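Local atomic coordinates of inorganic pyrophosphatase (Neisseria gonorrhoeae, PDB entry 5TEA), a protein that probably catalyses the magnesium-dependent hydrolysis of inorganic pyrophosphate to two phosphate ions. Residues L95-M103 with D113-D121; I140-N148 with T158-G166. All blocks are in the same frame, centred on the assembly; numbering follows the deposited sequence.

In the fold
Interactions 1 and 2 follow each other along the chain, and their centres lie about 16 Å apart. They share one sheet, because strand 159-165 runs antiparallel to strand 94-107. Gly165 N is 2.7 Å from Val102 O, a probable hydrogen bond between the two contacts. Met103 of interaction 1 reaches into interaction 2: its CB is 3.4 Å from Trp164 CZ3, and its CE is 3.6 Å from Phe147 CG. Interaction 1 reaches the metal site through Lys114, whose side chain comes within about 5 Å of the bound calcium ion. Interaction 2 lies beside the predicted substrate site: the side chain of Phe147 stays about 10 Å from the calcium but within about 4 Å of those of Tyr65 and Tyr150.

Interaction 1. Residues L95-M103 with D113-D121; sequences LEARVIGVM and DKIVCVPAD
Leu95 CD1 packs against the Pro119 ring at its CA-CB side, 3.8 Å from CB of Pro119. Among the flat peptide groups, the Gly101 carbonyl takes Val116 N at 2.8 Å from above, 49° out of its plane. Arg98 NE shares a water with Ala120 O.

The strands form an antiparallel hairpin. Val116 O accepts Ile100 N at 2.9 Å and, weakly, Gly101 N at 3.4 Å. Ile100 and Gly101 thus both oppose Val116, a classic beta bulge that shifts the register by one. Ile100 CG1 sits between its backbone N and carbonyl carbon (chi1 69°) and reaches Val116 CG1 at 3.8 Å. Met103 and Lys114 run side by side, with Met103 CE 3.9 Å from Lys114 CD. The amine of Lys114 goes on to a salt bridge with Asp112 and a hydrogen bond with Asp80, both calcium ligands.

Val99 and Val102 face helix 167-183. Strand 25-32 flanks 95-103, and strand 80-83 flanks 113-121. At Leu95 the sheet continues into a parallel strand of a neighbouring subunit.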
# COMPACT_ATOMS: atom_id res chain seq x y z
N LEU B 95 21.70 -5.60 8.43
CA LEU B 95 21.23 -6.08 9.72
C LEU B 95 22.04 -7.29 10.16
O LEU B 95 22.62 -8.01 9.34
CB LEU B 95 19.75 -6.45 9.68
CG LEU B 95 19.38 -7.74 8.92
CD1 LEU B 95 18.04 -8.26 9.42
CD2 LEU B 95 19.31 -7.50 7.41
N GLU B 96 22.07 -7.51 11.47
CA GLU B 96 22.48 -8.79 12.01
C GLU B 96 21.33 -9.77 11.87
O GLU B 96 20.19 -9.46 12.25
CB GLU B 96 22.90 -8.64 13.47
CG GLU B 96 24.09 -7.71 13.61
CD GLU B 96 24.68 -7.68 15.01
OE1 GLU B 96 24.15 -8.41 15.88
OE2 GLU B 96 25.65 -6.94 15.24
N ALA B 97 21.61 -10.94 11.30
CA ALA B 97 20.57 -11.90 10.98
C ALA B 97 20.97 -13.29 11.46
O ALA B 97 22.14 -13.66 11.41
CB ALA B 97 20.30 -11.94 9.47
N ARG B 98 19.98 -14.06 11.91
CA ARG B 98 20.24 -15.43 12.32
C ARG B 98 20.14 -16.34 11.11
O ARG B 98 19.17 -16.25 10.34
CB ARG B 98 19.25 -15.88 13.41
CG ARG B 98 19.20 -17.39 13.61
CD ARG B 98 18.21 -17.80 14.71
NE ARG B 98 18.73 -17.51 16.04
CZ ARG B 98 19.54 -18.32 16.73
NH1 ARG B 98 19.94 -19.48 16.23
NH2 ARG B 98 19.96 -17.95 17.94
N VAL B 99 21.14 -17.21 10.94
CA VAL B 99 21.14 -18.25 9.90
C VAL B 99 20.24 -19.39 10.35
O VAL B 99 20.49 -20.00 11.40
CB VAL B 99 22.57 -18.76 9.66
CG1 VAL B 99 22.58 -19.94 8.66
CG2 VAL B 99 23.50 -17.65 9.22
N ILE B 100 19.20 -19.71 9.57
CA ILE B 100 18.32 -20.82 9.94
C ILE B 100 18.34 -21.97 8.94
O ILE B 100 17.75 -23.02 9.24
CB ILE B 100 16.86 -20.37 10.19
CG1 ILE B 100 16.18 -19.91 8.90
CG2 ILE B 100 16.78 -19.33 11.33
CD1 ILE B 100 14.67 -19.72 9.05
N GLY B 101 19.01 -21.85 7.80
CA GLY B 101 19.06 -22.93 6.84
C GLY B 101 19.70 -22.47 5.54
O GLY B 101 20.21 -21.35 5.44
N VAL B 102 19.69 -23.36 4.55
CA VAL B 102 20.21 -23.03 3.22
C VAL B 102 19.35 -23.69 2.16
O VAL B 102 18.94 -24.84 2.30
CB VAL B 102 21.70 -23.42 3.06
CG1 VAL B 102 21.96 -24.90 3.41
CG2 VAL B 102 22.23 -23.04 1.68
N MET B 103 19.03 -22.91 1.12
CA MET B 103 18.40 -23.45 -0.07
C MET B 103 19.52 -23.81 -1.05
O MET B 103 20.15 -22.91 -1.62
CB MET B 103 17.44 -22.42 -0.68
CG MET B 103 16.61 -23.00 -1.80
SD MET B 103 15.54 -21.75 -2.54
CE MET B 103 16.70 -20.90 -3.60
N ASP B 113 23.74 -21.24 -4.17
CA ASP B 113 23.02 -21.46 -2.93
C ASP B 113 22.57 -20.14 -2.32
O ASP B 113 23.19 -19.09 -2.53
CB ASP B 113 23.91 -22.19 -1.91
CG ASP B 113 24.33 -23.57 -2.37
OD1 ASP B 113 23.59 -24.18 -3.17
OD2 ASP B 113 25.39 -24.06 -1.90
N LYS B 114 21.52 -20.21 -1.51
CA LYS B 114 20.96 -19.04 -0.85
C LYS B 114 20.74 -19.35 0.63
O LYS B 114 20.05 -20.31 0.97
CB LYS B 114 19.66 -18.60 -1.54
CG LYS B 114 19.86 -18.56 -3.07
CD LYS B 114 18.91 -17.65 -3.80
CE LYS B 114 19.05 -17.88 -5.30
NZ LYS B 114 20.42 -17.55 -5.79
N ILE B 115 21.38 -18.57 1.49
CA ILE B 115 21.28 -18.76 2.94
C ILE B 115 19.93 -18.23 3.39
O ILE B 115 19.52 -17.14 2.97
CB ILE B 115 22.42 -18.03 3.66
CG1 ILE B 115 23.77 -18.37 3.01
CG2 ILE B 115 22.45 -18.38 5.16
CD1 ILE B 115 24.07 -19.88 3.05
N VAL B 116 19.21 -19.00 4.21
CA VAL B 116 17.90 -18.58 4.72
C VAL B 116 18.12 -17.96 6.10
O VAL B 116 18.76 -18.56 6.97
CB VAL B 116 16.92 -19.75 4.80
CG1 VAL B 116 15.52 -19.23 5.18
CG2 VAL B 116 16.88 -20.52 3.48
N CYS B 117 17.62 -16.74 6.28
CA CYS B 117 17.88 -15.97 7.49
C CYS B 117 16.60 -15.31 7.97
O CYS B 117 15.65 -15.10 7.21
CB CYS B 117 18.92 -14.85 7.25
SG CYS B 117 20.59 -15.41 6.90
N VAL B 118 16.62 -14.94 9.25
CA VAL B 118 15.65 -14.02 9.84
C VAL B 118 16.43 -12.95 10.59
O VAL B 118 17.59 -13.17 10.96
CB VAL B 118 14.65 -14.75 10.78
CG1 VAL B 118 13.78 -15.73 9.97
CG2 VAL B 118 15.43 -15.49 11.89
N PRO B 119 15.82 -11.80 10.86
CA PRO B 119 16.50 -10.81 11.71
C PRO B 119 16.86 -11.44 13.05
O PRO B 119 16.09 -12.24 13.60
CB PRO B 119 15.46 -9.70 11.88
CG PRO B 119 14.53 -9.87 10.69
CD PRO B 119 14.46 -11.36 10.49
N ALA B 120 18.05 -11.10 13.55
CA ALA B 120 18.52 -11.74 14.78
C ALA B 120 17.73 -11.30 16.00
O ALA B 120 17.63 -12.04 16.98
CB ALA B 120 20.01 -11.45 15.00
N ASP B 121 17.13 -10.11 15.95
CA ASP B 121 16.35 -9.54 17.05
C ASP B 121 14.98 -9.20 16.45
O ASP B 121 14.81 -8.12 15.88
CB ASP B 121 17.08 -8.32 17.63
CG ASP B 121 16.44 -7.76 18.89
OD1 ASP B 121 15.32 -8.17 19.25
OD2 ASP B 121 17.07 -6.88 19.52
O HOH W 1 18.39 -8.05 14.08
O HOH W 2 18.63 -14.63 17.19

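Interaction 2. Residues I140-N148 with T158-G166; sequences IKQIEFHFN and TTKVESWGG. Unlike the reference sequence in segment 158-166: Gly166 (reference Asp).
Three direct hydrogen bonds join Glu144 and Asn148 of the helix to Trp164, Val161 and Thr159 of the strand. Trp164 NE1 donates to Glu144 OE1 at 2.9 Å. The oxygen lies in the indole plane and is approached on its anti side, from well out of the carboxylate plane, which is turned 39° from the ring. Asn148 OD1 takes Val161 N at 2.8 Å, in the plane of the amide carbonyl. Thr159 OG1 donates to Asn148 O from above that carbonyl's plane, at 2.9 Å.

One water ties the polar groups together with four bonds. It donates to Glu144 OE2 and Val161 O, and accepts from Asn148 ND2 and Lys160 NZ. Lys160 bends at chi2 (54°), which brings its CD across Asn148 OD1.

Helix segment 140-148 runs roughly antiparallel to strand 159-165, with 143° between their directions. The strand belongs to the curled sheet that forms the barrel core of family I soluble pyrophosphatases, and the helix packs on the sheet face that carries Met103 and Val161.

The apolar contacts centre on the indole. Ile140 CG2 makes a CH-pi contact over one face, 3.7 Å from the centroid of the five-membered ring. Val161 CG1 covers the opposite face toward the rim. Ile143 CG2 meets the ring edge at CH2 of Trp164, 3.7 Å away. Further along, Phe147 CB touches Val161 CG2 at 4.0 Å, and the Phe147 side chain also touches Leu82 and Lys114.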
# COMPACT_ATOMS: atom_id res chain seq x y z
N ILE B 140 7.92 -22.64 2.69
CA ILE B 140 9.08 -23.24 2.04
C ILE B 140 8.70 -23.74 0.65
O ILE B 140 9.43 -23.50 -0.33
CB ILE B 140 9.64 -24.39 2.91
CG1 ILE B 140 9.96 -23.91 4.33
CG2 ILE B 140 10.86 -24.98 2.23
CD1 ILE B 140 11.15 -23.01 4.43
N LYS B 141 7.57 -24.42 0.52
CA LYS B 141 7.18 -24.93 -0.79
C LYS B 141 6.95 -23.80 -1.79
O LYS B 141 7.21 -23.97 -2.99
CB LYS B 141 5.93 -25.80 -0.68
CG LYS B 141 6.06 -27.00 0.23
CD LYS B 141 5.41 -28.24 -0.37
CE LYS B 141 4.12 -27.89 -1.11
NZ LYS B 141 3.51 -29.07 -1.83
N GLN B 142 6.44 -22.66 -1.32
CA GLN B 142 6.24 -21.51 -2.21
C GLN B 142 7.58 -20.94 -2.67
O GLN B 142 7.75 -20.58 -3.84
CB GLN B 142 5.42 -20.41 -1.52
CG GLN B 142 3.97 -20.76 -1.25
CD GLN B 142 3.20 -19.57 -0.69
OE1 GLN B 142 3.13 -18.51 -1.32
NE2 GLN B 142 2.64 -19.74 0.50
N ILE B 143 8.54 -20.84 -1.74
CA ILE B 143 9.87 -20.36 -2.10
C ILE B 143 10.51 -21.31 -3.09
O ILE B 143 11.16 -20.89 -4.06
CB ILE B 143 10.74 -20.21 -0.84
CG1 ILE B 143 10.14 -19.16 0.12
CG2 ILE B 143 12.18 -19.85 -1.22
CD1 ILE B 143 10.87 -19.10 1.46
N GLU B 144 10.35 -22.61 -2.86
CA GLU B 144 10.89 -23.61 -3.78
C GLU B 144 10.28 -23.45 -5.16
O GLU B 144 10.99 -23.46 -6.17
CB GLU B 144 10.64 -25.01 -3.24
CG GLU B 144 11.28 -26.12 -4.07
CD GLU B 144 11.21 -27.48 -3.40
OE1 GLU B 144 11.28 -27.53 -2.15
OE2 GLU B 144 11.07 -28.49 -4.11
N PHE B 145 8.96 -23.29 -5.22
CA PHE B 145 8.32 -23.14 -6.52
C PHE B 145 8.83 -21.89 -7.23
O PHE B 145 9.11 -21.93 -8.44
CB PHE B 145 6.79 -23.08 -6.38
CG PHE B 145 6.07 -23.01 -7.72
CD1 PHE B 145 5.94 -21.80 -8.40
CD2 PHE B 145 5.55 -24.16 -8.30
CE1 PHE B 145 5.31 -21.74 -9.62
CE2 PHE B 145 4.90 -24.11 -9.53
CZ PHE B 145 4.78 -22.89 -10.19
N HIS B 146 8.93 -20.78 -6.50
CA HIS B 146 9.41 -19.54 -7.08
C HIS B 146 10.76 -19.75 -7.76
O HIS B 146 10.93 -19.40 -8.93
CB HIS B 146 9.53 -18.44 -6.01
CG HIS B 146 10.17 -17.18 -6.52
ND1 HIS B 146 9.47 -16.23 -7.23
CD2 HIS B 146 11.45 -16.76 -6.49
CE1 HIS B 146 10.29 -15.26 -7.58
NE2 HIS B 146 11.50 -15.56 -7.16
N PHE B 147 11.73 -20.29 -7.04
CA PHE B 147 13.06 -20.36 -7.61
C PHE B 147 13.19 -21.46 -8.65
O PHE B 147 14.10 -21.38 -9.48
CB PHE B 147 14.10 -20.53 -6.48
CG PHE B 147 14.38 -19.23 -5.78
CD1 PHE B 147 15.17 -18.26 -6.39
CD2 PHE B 147 13.80 -18.95 -4.55
CE1 PHE B 147 15.39 -17.02 -5.78
CE2 PHE B 147 14.02 -17.70 -3.93
CZ PHE B 147 14.82 -16.75 -4.54
N ASN B 148 12.31 -22.46 -8.64
CA ASN B 148 12.28 -23.47 -9.70
C ASN B 148 11.69 -22.94 -11.00
O ASN B 148 11.93 -23.52 -12.07
CB ASN B 148 11.46 -24.69 -9.26
CG ASN B 148 12.27 -25.65 -8.40
OD1 ASN B 148 13.50 -25.64 -8.44
ND2 ASN B 148 11.58 -26.52 -7.66
N THR B 158 19.19 -24.47 -16.21
CA THR B 158 18.55 -25.04 -15.03
C THR B 158 18.25 -23.94 -14.01
O THR B 158 19.02 -22.99 -13.86
CB THR B 158 19.47 -26.10 -14.42
OG1 THR B 158 19.51 -27.25 -15.29
CG2 THR B 158 18.98 -26.51 -13.03
N THR B 159 17.07 -24.04 -13.39
CA THR B 159 16.73 -23.35 -12.15
C THR B 159 16.17 -24.44 -11.25
O THR B 159 15.00 -24.81 -11.39
CB THR B 159 15.71 -22.21 -12.34
OG1 THR B 159 14.52 -22.72 -12.98
CG2 THR B 159 16.29 -21.08 -13.20
N LYS B 160 16.98 -24.98 -10.34
CA LYS B 160 16.57 -26.17 -9.60
C LYS B 160 16.98 -26.07 -8.14
O LYS B 160 18.17 -25.99 -7.83
CB LYS B 160 17.16 -27.44 -10.21
CG LYS B 160 16.74 -28.72 -9.48
CD LYS B 160 15.22 -28.80 -9.39
CE LYS B 160 14.77 -30.16 -8.85
NZ LYS B 160 13.28 -30.21 -8.67
N VAL B 161 15.99 -26.14 -7.26
CA VAL B 161 16.25 -26.30 -5.83
C VAL B 161 16.53 -27.78 -5.57
O VAL B 161 15.66 -28.63 -5.77
CB VAL B 161 15.06 -25.81 -4.99
CG1 VAL B 161 15.34 -26.09 -3.50
CG2 VAL B 161 14.79 -24.31 -5.26
N GLU B 162 17.76 -28.07 -5.12
CA GLU B 162 18.22 -29.44 -4.97
C GLU B 162 17.87 -30.04 -3.62
O GLU B 162 17.62 -31.24 -3.53
CB GLU B 162 19.74 -29.51 -5.15
CG GLU B 162 20.23 -28.98 -6.49
CD GLU B 162 19.94 -29.92 -7.65
OE1 GLU B 162 19.28 -30.96 -7.45
OE2 GLU B 162 20.38 -29.62 -8.78
N SER B 163 17.85 -29.21 -2.58
CA SER B 163 17.56 -29.65 -1.22
C SER B 163 17.50 -28.43 -0.33
O SER B 163 17.91 -27.33 -0.70
CB SER B 163 18.62 -30.61 -0.69
OG SER B 163 19.86 -29.94 -0.49
N TRP B 164 16.98 -28.65 0.87
CA TRP B 164 16.94 -27.65 1.93
C TRP B 164 17.85 -28.15 3.05
O TRP B 164 17.67 -29.28 3.52
CB TRP B 164 15.52 -27.45 2.43
CG TRP B 164 14.65 -26.79 1.43
CD1 TRP B 164 13.80 -27.40 0.55
CD2 TRP B 164 14.51 -25.38 1.21
NE1 TRP B 164 13.14 -26.45 -0.20
CE2 TRP B 164 13.56 -25.21 0.17
CE3 TRP B 164 15.10 -24.25 1.77
CZ2 TRP B 164 13.19 -23.96 -0.29
CZ3 TRP B 164 14.73 -23.01 1.31
CH2 TRP B 164 13.79 -22.87 0.29
N GLY B 165 18.83 -27.34 3.42
CA GLY B 165 19.82 -27.75 4.40
C GLY B 165 19.63 -26.99 5.70
O GLY B 165 19.03 -25.92 5.71
N GLY B 166 20.14 -27.54 6.81
CA GLY B 166 20.01 -26.88 8.09
C GLY B 166 21.09 -25.83 8.29
O GLY B 166 21.89 -25.54 7.40
O HOH W 3 13.04 -28.63 -6.47